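Local coordinates for protein isoaspartyl dipeptidase (Fervidobacterium islandicum, PDB 7CDH) that probably hydrolyses isoaspartyl (beta-aspartyl) dipeptides at a two-zinc centre, as a metallopeptidase linked to the repair of damaged protein, at residues Y110-A113 against K114-E117; T138-I141 against M142-I145; G98-G101 against I102-S105; I172-I175 against V176-R180; E261-T264 against I265-I268. One frame throughout, in Å; residues are numbered along the deposited sequence.

How the contacts relate
All five contacts lie within the amidohydrolase family region, of TIM-barrel type. Contacts 1 and 4 are helix turns, contacts 2 and 5 helix starts, and contact 3 a loop turn. Contact 3 leads into the helix of contact 1, with nearest atoms about 5 Å apart. Contacts 2 and 4 touch: I141 CD1 packs on I175 CG2 at 3.6 Å. Contact 5 touches none of the others; its nearest atoms are about 19 Å from those of contact 3. Two zinc ions, probably the active centre, are bound by H61, H63, E156, H195, H224 and D285. The side chain of D100 (contact 3) is about 11 Å from a zinc. The side chain of T264 (contact 5) is about 13 Å from a zinc.

Contact 1 of 5, residues Y110-A113 against K114-E117; sequences YAKA and KSLE
The carbonyl oxygen of K112 accepts from two backbone donors. L116 N reaches K112 O at 2.9 Å in an almost straight bond (176°). S115 N adds a weak bond to the same K112 O at 3.1 Å. The main bond is the usual i to i+4 bond of an alpha helix, repeated from Y110, A111 and A113. A water joins two side chains of this turn: it accepts from K112 NZ and is bonded to S115 OG at 2.9 Å. K112 NZ is also bonded to L80 O. The K112 chain bends back over the next turn, and its CD lies 4.1 Å from L116 CG. Y110 and K114 run side by side. K114 CG sits over one face of the Y110 ring, 4.3 Å from the ring centroid, a CH-pi contact offset toward the rim. With CG of Y110 trans to its own N (chi1 176°), the ring lies along this lysine. K114 NZ then forms a salt bridge with D149 of a neighbouring subunit. The contact belongs to helix 106-118, the crossover between strands 90-95 and 122-127. A113 and L116 face strand 122-127, while E117 pairs with K150.

Contact 2 of 5, residues T138-I141 against M142-I145; sequences TGSI and MRDI
T138 gives its hydroxyl proton to D144: T138 OG1 to D144 OD1 is 2.6 Å, with the oxygen met almost end-on. T138 N adds a weak bond to the same D144 OD1 at 3.0 Å. OG1 of T138 also rests against R143 CB, at 3.2 Å. S140 is the N-cap. Its OG is tucked between its own N and carbonyl carbon (chi1 78°), where it can turn back to the helix start. R143 N donates to S140 OG at 3.1 Å and 160°. D144 N bonds to S140 O at 3.1 Å. The next bond of the same kind runs from I145 N to I141 O, at 3.1 Å. The other carboxylate oxygen, D144 OD2, accepts from T127 OG1 and F137 N. D144 thus ties the loop to the first helical turn. An alanine at D144 is likely to leave the T138 hydroxyl without its acceptor and the loop freer to shift. The end of R143 points elsewhere, to a salt bridge with E107 of a neighbouring subunit. Helix 141-147 follows strand 122-127 and lies against helix 169-186, where M142 meets V181.

Contact 3 of 5, residues G98-G101 against I102-S105; sequences GTDG and ITRS
The chain turns sharply from D100 to T103, with no regular helix or strand, and D100 sits at the head of the turn with its side chain folded over it. D100 OD1 accepts twice. I102 N reaches D100 OD1 at 2.8 Å, nearly along the C-O axis, which makes an Asx turn. T103 N reaches D100 OD1 at 2.9 Å in a nearly straight bond (174°). It comes from the syn side, well out of the carboxylate plane. Both donors approach from the same face. CG of D100 is trans to its backbone N (chi1 -177°), which carries the carboxylate forward to these N-H groups. T103 OG1 also donates to D100 OD2, but the modelled 2.4 Å is too short to be trusted in detail. The two side chains cross at about a right angle. T103 OG1 is also bonded to R76 NH2. A second link closes the loop: one water donates to G101 O and, at 2.9 Å, to R104 O. R104 NH2 bonds to G67 O and T77 O, and R104 NE to a water at 2.9 Å that lies beside D100 OD2. A leucine in place of D100 would probably leave the N-H groups of I102 and T103 without their acceptor and the turn free to open. The I102 side chain packs on M142 of a neighbouring subunit. The two N-H groups on D100 OD1 would be expected to favour the charged carboxylate and so hold the loop in this shape.

Contact 4 of 5, residues I172-I175 against V176-R180; sequences ILRI and VADIR
The guanidinium of R174 and the carboxylate of D178 are turned 29° from each other but do not pair. R174 NE stays 4.6 Å from D178 OD1, beyond a salt bridge. It is the methylene CD of R174 that touches the carboxylate. It approaches from the oxygen side, obliquely to the plane, 3.6 Å from D178 OD2 and 3.8 Å from D178 OD1. Bends about the CB-CG and CG-CD bonds of the arginine lead its charged end away. There R174 bonds to S165 O and forms a salt bridge with E171, both of a neighbouring subunit. D178 OD2 has its own salt bridge to R131 of that same subunit. Both segments are consecutive turns of helix 169-186, which crosses from strand 151-159 to strand 191-196 in a beta-alpha-beta unit of the barrel. The helix bonds are regular. V176 N reaches I172 O at 2.8 Å, and A177 N reaches L173 O at 2.8 Å. D178 N bonds to R174 O at 2.9 Å, and I179 N to I175 O at 3.0 Å. On another side of the helix the contact is apolar. I172 CG2 meets V176 CG2 at 3.9 Å, the two side chains set slantwise. CG2 of V176 lies trans to its carbonyl carbon, which turns this methyl back toward the preceding turn. I172 also packs on F194, and V176 on V192, both of strand 191-196.

Contact 5 of 5, residues E261-T264 against I265-I268; sequences EFTT and IDAI
T263 and D266 are folded toward each other by their first torsions. T263 OG1 lies between its own backbone N and carbonyl carbon (chi1 74°). In D266, CG lies opposite the carbonyl carbon and beside the backbone N (chi1 -59°), so the carboxylate swings back over the loop. The two form a capping box, with T263 at the N-cap. T263 N donates to D266 OD2 at 3.1 Å. This oxygen is met on its anti side, 24° out of the carboxylate plane. The return bond is weak: D266 N lies 3.4 Å from T263 OG1. A267 N bonds to T263 O at 3.0 Å. I268 N follows with T264 O at 2.9 Å, and the helix is under way. The side chains of F262 and D266 run antiparallel past one another. The F262 ring meets the first turn obliquely, through CE1 and CZ. F262 CE1 is 3.9 Å from D266 CB, and F262 CZ is 3.9 Å from A267 CB. On another side T264 CG2 touches I268 CD1 at 3.9 Å. T264 OG1 is turned to S226 OG and T248 O, which ties the helix start to the end of strand 245-248. I265 and I268 pack on helix 309-318. The carboxylate takes the N-H of T263 and the hydroxyl, more weakly, that of D266. The positive end of the helix dipole would be expected to stabilise the negative charge of D266, and the aspartate in turn to steady this end of helix 264-273.

Contact 1 of 5, residues Y110-A113 against K114-E117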
loop_
_atom_site.group_PDB
_atom_site.type_symbol
_atom_site.label_atom_id
_atom_site.label_comp_id
_atom_site.label_asym_id
_atom_site.label_seq_id
_atom_site.Cartn_x
_atom_site.Cartn_y
_atom_site.Cartn_z
ATOM N N TYR A 110 -16.279 -16.921 -9.050
ATOM C CA TYR A 110 -16.723 -17.575 -7.803
ATOM C C TYR A 110 -18.258 -17.525 -7.746
ATOM O O TYR A 110 -18.904 -18.544 -7.435
ATOM C CB TYR A 110 -16.064 -16.851 -6.622
ATOM C CG TYR A 110 -16.495 -17.344 -5.268
ATOM C CD1 TYR A 110 -15.862 -18.424 -4.702
ATOM C CD2 TYR A 110 -17.510 -16.740 -4.543
ATOM C CE1 TYR A 110 -16.237 -18.930 -3.467
ATOM C CE2 TYR A 110 -17.891 -17.219 -3.295
ATOM C CZ TYR A 110 -17.260 -18.336 -2.766
ATOM O OH TYR A 110 -17.547 -18.879 -1.549
ATOM N N ALA A 111 -18.819 -16.326 -7.939
ATOM C CA ALA A 111 -20.276 -16.067 -7.834
ATOM C C ALA A 111 -21.001 -16.977 -8.838
ATOM O O ALA A 111 -21.960 -17.634 -8.425
ATOM C CB ALA A 111 -20.600 -14.601 -8.061
ATOM N N LYS A 112 -20.557 -16.989 -10.100
ATOM C CA LYS A 112 -21.081 -17.886 -11.162
ATOM C C LYS A 112 -20.959 -19.354 -10.735
ATOM O O LYS A 112 -21.983 -20.049 -10.795
ATOM C CB LYS A 112 -20.350 -17.684 -12.482
ATOM C CG LYS A 112 -20.880 -18.527 -13.631
ATOM C CD LYS A 112 -22.380 -18.476 -13.779
ATOM C CE LYS A 112 -22.824 -18.760 -15.197
ATOM N NZ LYS A 112 -24.303 -18.839 -15.307
ATOM N N ALA A 113 -19.794 -19.781 -10.236
ATOM C CA ALA A 113 -19.598 -21.165 -9.740
ATOM C C ALA A 113 -20.620 -21.481 -8.640
ATOM O O ALA A 113 -21.100 -22.636 -8.569
ATOM C CB ALA A 113 -18.185 -21.411 -9.273
ATOM N N LYS A 114 -20.954 -20.508 -7.813
ATOM C CA LYS A 114 -21.901 -20.715 -6.678
ATOM C C LYS A 114 -23.330 -20.815 -7.203
ATOM O O LYS A 114 -24.105 -21.612 -6.621
ATOM C CB LYS A 114 -21.858 -19.578 -5.660
ATOM C CG LYS A 114 -20.690 -19.671 -4.703
ATOM C CD LYS A 114 -20.880 -20.782 -3.758
ATOM C CE LYS A 114 -19.960 -20.744 -2.573
ATOM N NZ LYS A 114 -20.685 -21.204 -1.367
ATOM N N SER A 115 -23.671 -20.059 -8.247
ATOM C CA SER A 115 -25.056 -20.087 -8.748
ATOM C C SER A 115 -25.282 -21.371 -9.569
ATOM O O SER A 115 -26.383 -21.952 -9.434
ATOM C CB SER A 115 -25.447 -18.836 -9.477
ATOM O OG SER A 115 -24.738 -18.718 -10.665
ATOM N N LEU A 116 -24.318 -21.785 -10.395
ATOM C CA LEU A 116 -24.374 -23.112 -11.052
ATOM C C LEU A 116 -24.564 -24.176 -9.966
ATOM O O LEU A 116 -25.403 -25.023 -10.137
ATOM C CB LEU A 116 -23.110 -23.349 -11.870
ATOM C CG LEU A 116 -22.953 -22.433 -13.078
ATOM C CD1 LEU A 116 -21.613 -22.650 -13.766
ATOM C CD2 LEU A 116 -24.070 -22.654 -14.054
ATOM N N GLU A 117 -23.926 -24.062 -8.817
ATOM C CA GLU A 117 -24.020 -25.140 -7.804
ATOM C C GLU A 117 -25.437 -25.151 -7.206
ATOM O O GLU A 117 -25.939 -26.229 -6.853
ATOM C CB GLU A 117 -22.923 -24.976 -6.752
ATOM C CG GLU A 117 -23.039 -25.942 -5.589
ATOM C CD GLU A 117 -22.156 -25.666 -4.376
ATOM O OE1 GLU A 117 -21.501 -24.580 -4.307
ATOM O OE2 GLU A 117 -22.136 -26.534 -3.476
HETATM O O HOH W 1 -25.764 -19.359 -13.304
#

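Contact 2 of 5, residues T138-I141 against M142-I145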
loop_
_atom_site.group_PDB
_atom_site.type_symbol
_atom_site.label_atom_id
_atom_site.label_comp_id
_atom_site.label_asym_id
_atom_site.label_seq_id
_atom_site.Cartn_x
_atom_site.Cartn_y
_atom_site.Cartn_z
ATOM N N THR A 138 -6.980 -12.699 -2.860
ATOM C CA THR A 138 -6.469 -12.337 -1.507
ATOM C C THR A 138 -5.016 -11.854 -1.565
ATOM O O THR A 138 -4.442 -11.674 -0.514
ATOM C CB THR A 138 -6.502 -13.541 -0.553
ATOM O OG1 THR A 138 -5.493 -14.401 -1.090
ATOM C CG2 THR A 138 -7.836 -14.259 -0.444
ATOM N N GLY A 139 -4.392 -11.729 -2.729
ATOM C CA GLY A 139 -2.999 -11.250 -2.815
ATOM C C GLY A 139 -1.970 -12.344 -2.968
ATOM O O GLY A 139 -0.791 -12.013 -3.290
ATOM N N SER A 140 -2.321 -13.607 -2.745
ATOM C CA SER A 140 -1.390 -14.722 -3.079
ATOM C C SER A 140 -2.190 -15.943 -3.517
ATOM O O SER A 140 -3.279 -16.188 -2.943
ATOM C CB SER A 140 -0.405 -15.028 -1.939
ATOM O OG SER A 140 -0.969 -15.786 -0.862
ATOM N N ILE A 141 -1.683 -16.697 -4.485
ATOM C CA ILE A 141 -2.430 -17.909 -4.917
ATOM C C ILE A 141 -2.437 -18.925 -3.769
ATOM O O ILE A 141 -3.398 -19.696 -3.651
ATOM C CB ILE A 141 -1.900 -18.471 -6.238
ATOM C CG1 ILE A 141 -0.512 -19.071 -6.099
ATOM C CG2 ILE A 141 -1.956 -17.415 -7.330
ATOM C CD1 ILE A 141 0.126 -19.348 -7.451
ATOM N N MET A 142 -1.453 -18.886 -2.890
ATOM C CA MET A 142 -1.394 -19.873 -1.798
ATOM C C MET A 142 -2.524 -19.570 -0.815
ATOM O O MET A 142 -3.175 -20.521 -0.379
ATOM C CB MET A 142 -0.049 -19.858 -1.098
ATOM C CG MET A 142 0.050 -20.938 -0.072
ATOM S SD MET A 142 1.590 -20.911 0.870
ATOM C CE MET A 142 2.768 -21.469 -0.358
ATOM N N ARG A 143 -2.748 -18.296 -0.469
ATOM C CA ARG A 143 -3.878 -17.909 0.405
ATOM C C ARG A 143 -5.210 -18.218 -0.282
ATOM O O ARG A 143 -6.112 -18.640 0.436
ATOM C CB ARG A 143 -3.859 -16.433 0.781
ATOM C CG ARG A 143 -2.768 -16.082 1.763
ATOM C CD ARG A 143 -2.728 -14.567 1.919
ATOM N NE ARG A 143 -3.928 -14.198 2.623
ATOM C CZ ARG A 143 -4.033 -14.283 3.938
ATOM N NH1 ARG A 143 -2.983 -14.727 4.629
ATOM N NH2 ARG A 143 -5.187 -13.957 4.530
ATOM N N ASP A 144 -5.311 -18.038 -1.603
ATOM C CA ASP A 144 -6.553 -18.312 -2.375
ATOM C C ASP A 144 -6.974 -19.770 -2.181
ATOM O O ASP A 144 -8.121 -20.021 -1.773
ATOM C CB ASP A 144 -6.400 -17.960 -3.841
ATOM C CG ASP A 144 -6.376 -16.478 -4.157
ATOM O OD1 ASP A 144 -6.451 -15.660 -3.202
ATOM O OD2 ASP A 144 -6.297 -16.151 -5.391
ATOM N N ILE A 145 -6.059 -20.703 -2.394
ATOM C CA ILE A 145 -6.386 -22.152 -2.326
ATOM C C ILE A 145 -6.585 -22.554 -0.864
ATOM O O ILE A 145 -7.385 -23.401 -0.607
ATOM C CB ILE A 145 -5.335 -22.990 -3.068
ATOM C CG1 ILE A 145 -5.809 -24.439 -3.231
ATOM C CG2 ILE A 145 -3.978 -22.878 -2.393
ATOM C CD1 ILE A 145 -5.009 -25.260 -4.247
#

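Contact 3 of 5, residues G98-G101 against I102-S105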
loop_
_atom_site.group_PDB
_atom_site.type_symbol
_atom_site.label_atom_id
_atom_site.label_comp_id
_atom_site.label_asym_id
_atom_site.label_seq_id
_atom_site.Cartn_x
_atom_site.Cartn_y
_atom_site.Cartn_z
ATOM N N GLY A 98 -9.375 -16.622 -18.756
ATOM C CA GLY A 98 -8.518 -16.809 -19.935
ATOM C C GLY A 98 -7.708 -15.574 -20.238
ATOM O O GLY A 98 -7.155 -14.997 -19.340
ATOM N N THR A 99 -7.602 -15.204 -21.500
ATOM C CA THR A 99 -6.791 -14.044 -21.943
ATOM C C THR A 99 -7.094 -12.817 -21.093
ATOM O O THR A 99 -6.144 -12.184 -20.664
ATOM C CB THR A 99 -7.042 -13.746 -23.414
ATOM O OG1 THR A 99 -6.974 -15.026 -24.042
ATOM C CG2 THR A 99 -6.009 -12.797 -23.967
ATOM N N ASP A 100 -8.370 -12.521 -20.854
ATOM C CA ASP A 100 -8.805 -11.273 -20.192
ATOM C C ASP A 100 -8.927 -11.515 -18.675
ATOM O O ASP A 100 -9.987 -12.037 -18.221
ATOM C CB ASP A 100 -10.098 -10.744 -20.812
ATOM C CG ASP A 100 -10.560 -9.419 -20.231
ATOM O OD1 ASP A 100 -9.843 -8.874 -19.366
ATOM O OD2 ASP A 100 -11.591 -8.911 -20.689
ATOM N N GLY A 101 -7.916 -11.052 -17.923
ATOM C CA GLY A 101 -7.916 -10.961 -16.448
ATOM C C GLY A 101 -8.231 -9.568 -15.934
ATOM O O GLY A 101 -8.064 -9.394 -14.738
ATOM N N ILE A 102 -8.662 -8.631 -16.793
ATOM C CA ILE A 102 -8.946 -7.194 -16.456
ATOM C C ILE A 102 -10.450 -7.019 -16.272
ATOM O O ILE A 102 -10.846 -6.482 -15.218
ATOM C CB ILE A 102 -8.469 -6.213 -17.543
ATOM C CG1 ILE A 102 -6.991 -6.387 -17.895
ATOM C CG2 ILE A 102 -8.750 -4.779 -17.133
ATOM C CD1 ILE A 102 -6.072 -6.010 -16.775
ATOM N N THR A 103 -11.232 -7.405 -17.288
ATOM C CA THR A 103 -12.685 -7.117 -17.380
ATOM C C THR A 103 -13.445 -8.336 -16.890
ATOM O O THR A 103 -14.657 -8.234 -16.675
ATOM C CB THR A 103 -13.177 -6.700 -18.781
ATOM O OG1 THR A 103 -13.438 -7.849 -19.579
ATOM C CG2 THR A 103 -12.233 -5.810 -19.555
ATOM N N ARG A 104 -12.767 -9.461 -16.755
ATOM C CA ARG A 104 -13.342 -10.662 -16.108
ATOM C C ARG A 104 -12.692 -10.783 -14.731
ATOM O O ARG A 104 -11.486 -10.808 -14.674
ATOM C CB ARG A 104 -13.075 -11.893 -16.967
ATOM C CG ARG A 104 -13.431 -11.725 -18.431
ATOM C CD ARG A 104 -14.929 -11.729 -18.619
ATOM N NE ARG A 104 -15.230 -12.065 -19.993
ATOM C CZ ARG A 104 -16.449 -12.202 -20.479
ATOM N NH1 ARG A 104 -17.493 -11.995 -19.694
ATOM N NH2 ARG A 104 -16.603 -12.534 -21.751
ATOM N N SER A 105 -13.481 -10.768 -13.673
ATOM C CA SER A 105 -13.033 -10.764 -12.270
ATOM C C SER A 105 -13.101 -12.185 -11.687
ATOM O O SER A 105 -13.988 -12.981 -12.056
ATOM C CB SER A 105 -13.870 -9.755 -11.496
ATOM O OG SER A 105 -14.898 -10.359 -10.753
HETATM O O HOH W 2 -13.273 -11.394 -22.038
HETATM O O HOH W 3 -9.294 -10.568 -12.868
#

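Contact 4 of 5, residues I172-I175 against V176-R180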
loop_
_atom_site.group_PDB
_atom_site.type_symbol
_atom_site.label_atom_id
_atom_site.label_comp_id
_atom_site.label_asym_id
_atom_site.label_seq_id
_atom_site.Cartn_x
_atom_site.Cartn_y
_atom_site.Cartn_z
ATOM N N ILE A 172 7.318 -19.199 -13.125
ATOM C CA ILE A 172 6.537 -20.483 -13.141
ATOM C C ILE A 172 6.831 -21.299 -11.866
ATOM O O ILE A 172 5.879 -21.761 -11.246
ATOM C CB ILE A 172 6.813 -21.342 -14.391
ATOM C CG1 ILE A 172 6.457 -20.633 -15.699
ATOM C CG2 ILE A 172 6.063 -22.657 -14.278
ATOM C CD1 ILE A 172 5.103 -19.951 -15.639
ATOM N N LEU A 173 8.096 -21.542 -11.520
ATOM C CA LEU A 173 8.455 -22.433 -10.383
ATOM C C LEU A 173 7.844 -21.887 -9.084
ATOM O O LEU A 173 7.319 -22.713 -8.277
ATOM C CB LEU A 173 9.976 -22.556 -10.234
ATOM C CG LEU A 173 10.667 -23.521 -11.193
ATOM C CD1 LEU A 173 12.176 -23.431 -11.028
ATOM C CD2 LEU A 173 10.177 -24.946 -10.979
ATOM N N ARG A 174 7.924 -20.566 -8.868
ATOM C CA ARG A 174 7.368 -19.973 -7.648
ATOM C C ARG A 174 5.859 -20.283 -7.597
ATOM O O ARG A 174 5.395 -20.767 -6.533
ATOM C CB ARG A 174 7.689 -18.486 -7.616
ATOM C CG ARG A 174 7.047 -17.726 -6.454
ATOM C CD ARG A 174 7.442 -18.157 -5.054
ATOM N NE ARG A 174 8.819 -18.618 -4.981
ATOM C CZ ARG A 174 9.886 -17.832 -5.043
ATOM N NH1 ARG A 174 9.742 -16.518 -5.167
ATOM N NH2 ARG A 174 11.091 -18.376 -4.983
ATOM N N ILE A 175 5.137 -20.087 -8.711
ATOM C CA ILE A 175 3.666 -20.305 -8.814
ATOM C C ILE A 175 3.363 -21.792 -8.589
ATOM O O ILE A 175 2.468 -22.094 -7.795
ATOM C CB ILE A 175 3.129 -19.793 -10.169
ATOM C CG1 ILE A 175 3.155 -18.265 -10.234
ATOM C CG2 ILE A 175 1.731 -20.346 -10.470
ATOM C CD1 ILE A 175 3.331 -17.762 -11.647
ATOM N N VAL A 176 4.107 -22.691 -9.224
ATOM C CA VAL A 176 3.849 -24.145 -9.048
ATOM C C VAL A 176 4.129 -24.515 -7.586
ATOM O O VAL A 176 3.314 -25.228 -7.009
ATOM C CB VAL A 176 4.663 -25.005 -10.022
ATOM C CG1 VAL A 176 4.512 -26.477 -9.709
ATOM C CG2 VAL A 176 4.275 -24.738 -11.460
ATOM N N ALA A 177 5.239 -24.070 -7.004
ATOM C CA ALA A 177 5.558 -24.394 -5.589
ATOM C C ALA A 177 4.489 -23.833 -4.645
ATOM O O ALA A 177 4.137 -24.514 -3.679
ATOM C CB ALA A 177 6.927 -23.906 -5.204
ATOM N N ASP A 178 3.961 -22.648 -4.923
ATOM C CA ASP A 178 2.940 -22.009 -4.051
ATOM C C ASP A 178 1.634 -22.810 -4.137
ATOM O O ASP A 178 1.041 -23.097 -3.102
ATOM C CB ASP A 178 2.809 -20.521 -4.371
ATOM C CG ASP A 178 3.982 -19.682 -3.844
ATOM O OD1 ASP A 178 4.922 -20.287 -3.212
ATOM O OD2 ASP A 178 3.975 -18.410 -4.076
ATOM N N ILE A 179 1.224 -23.254 -5.307
ATOM C CA ILE A 179 -0.080 -23.943 -5.418
ATOM C C ILE A 179 0.080 -25.376 -4.884
ATOM O O ILE A 179 -0.824 -25.847 -4.185
ATOM C CB ILE A 179 -0.634 -23.818 -6.848
ATOM C CG1 ILE A 179 -2.163 -23.684 -6.852
ATOM C CG2 ILE A 179 -0.174 -24.964 -7.724
ATOM C CD1 ILE A 179 -2.681 -22.434 -6.160
ATOM N N ARG A 180 1.239 -25.998 -5.058
ATOM C CA ARG A 180 1.528 -27.314 -4.446
ATOM C C ARG A 180 1.466 -27.193 -2.927
ATOM O O ARG A 180 0.792 -28.020 -2.270
ATOM C CB ARG A 180 2.867 -27.889 -4.897
ATOM C CG ARG A 180 3.378 -28.999 -3.999
ATOM C CD ARG A 180 4.408 -29.827 -4.720
ATOM N NE ARG A 180 4.940 -30.896 -3.879
ATOM C CZ ARG A 180 4.259 -31.971 -3.457
ATOM N NH1 ARG A 180 2.986 -32.144 -3.761
ATOM N NH2 ARG A 180 4.858 -32.884 -2.714
#

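Contact 5 of 5, residues E261-T264 against I265-I268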
loop_
_atom_site.group_PDB
_atom_site.type_symbol
_atom_site.label_atom_id
_atom_site.label_comp_id
_atom_site.label_asym_id
_atom_site.label_seq_id
_atom_site.Cartn_x
_atom_site.Cartn_y
_atom_site.Cartn_z
ATOM N N GLU A 261 -6.778 -32.721 -40.260
ATOM C CA GLU A 261 -5.791 -33.829 -40.429
ATOM C C GLU A 261 -5.657 -34.595 -39.096
ATOM O O GLU A 261 -6.161 -35.764 -38.995
ATOM C CB GLU A 261 -4.443 -33.280 -40.919
ATOM C CG GLU A 261 -3.574 -34.329 -41.603
ATOM C CD GLU A 261 -3.329 -35.609 -40.816
ATOM O OE1 GLU A 261 -2.369 -35.643 -40.014
ATOM O OE2 GLU A 261 -4.105 -36.572 -40.999
ATOM N N PHE A 262 -5.009 -33.958 -38.109
ATOM C CA PHE A 262 -4.760 -34.473 -36.740
ATOM C C PHE A 262 -5.760 -33.832 -35.772
ATOM O O PHE A 262 -5.770 -32.624 -35.591
ATOM C CB PHE A 262 -3.315 -34.218 -36.323
ATOM C CG PHE A 262 -2.996 -34.861 -35.010
ATOM C CD1 PHE A 262 -2.837 -36.236 -34.924
ATOM C CD2 PHE A 262 -2.900 -34.101 -33.856
ATOM C CE1 PHE A 262 -2.579 -36.850 -33.705
ATOM C CE2 PHE A 262 -2.636 -34.713 -32.641
ATOM C CZ PHE A 262 -2.494 -36.086 -32.559
ATOM N N THR A 263 -6.612 -34.648 -35.174
ATOM C CA THR A 263 -7.656 -34.191 -34.254
ATOM C C THR A 263 -7.500 -34.882 -32.908
ATOM O O THR A 263 -6.674 -35.798 -32.791
ATOM C CB THR A 263 -9.030 -34.471 -34.843
ATOM O OG1 THR A 263 -9.189 -35.881 -34.694
ATOM C CG2 THR A 263 -9.116 -33.993 -36.276
ATOM N N THR A 264 -8.294 -34.422 -31.942
ATOM C CA THR A 264 -8.471 -35.045 -30.615
ATOM C C THR A 264 -8.877 -36.523 -30.795
ATOM O O THR A 264 -8.409 -37.352 -30.010
ATOM C CB THR A 264 -9.404 -34.177 -29.762
ATOM O OG1 THR A 264 -8.615 -33.041 -29.416
ATOM C CG2 THR A 264 -9.855 -34.850 -28.485
ATOM N N ILE A 265 -9.712 -36.855 -31.775
ATOM C CA ILE A 265 -10.093 -38.276 -32.052
ATOM C C ILE A 265 -8.819 -39.104 -32.334
ATOM O O ILE A 265 -8.623 -40.160 -31.688
ATOM C CB ILE A 265 -11.112 -38.422 -33.211
ATOM C CG1 ILE A 265 -12.255 -37.398 -33.192
ATOM C CG2 ILE A 265 -11.663 -39.835 -33.197
ATOM C CD1 ILE A 265 -13.087 -37.451 -31.948
ATOM N N ASP A 266 -7.965 -38.652 -33.252
ATOM C CA ASP A 266 -6.690 -39.342 -33.565
ATOM C C ASP A 266 -5.870 -39.441 -32.284
ATOM O O ASP A 266 -5.328 -40.523 -31.986
ATOM C CB ASP A 266 -5.923 -38.627 -34.672
ATOM C CG ASP A 266 -6.727 -38.529 -35.960
ATOM O OD1 ASP A 266 -7.319 -39.582 -36.380
ATOM O OD2 ASP A 266 -6.792 -37.395 -36.519
ATOM N N ALA A 267 -5.778 -38.340 -31.547
ATOM C CA ALA A 267 -4.974 -38.260 -30.314
ATOM C C ALA A 267 -5.414 -39.362 -29.337
ATOM O O ALA A 267 -4.552 -40.064 -28.787
ATOM C CB ALA A 267 -5.111 -36.869 -29.745
ATOM N N ILE A 268 -6.711 -39.497 -29.106
ATOM C CA ILE A 268 -7.263 -40.455 -28.104
ATOM C C ILE A 268 -6.966 -41.900 -28.558
ATOM O O ILE A 268 -6.699 -42.782 -27.688
ATOM C CB ILE A 268 -8.769 -40.195 -27.903
ATOM C CG1 ILE A 268 -8.972 -38.897 -27.126
ATOM C CG2 ILE A 268 -9.478 -41.382 -27.235
ATOM C CD1 ILE A 268 -10.409 -38.472 -27.025
#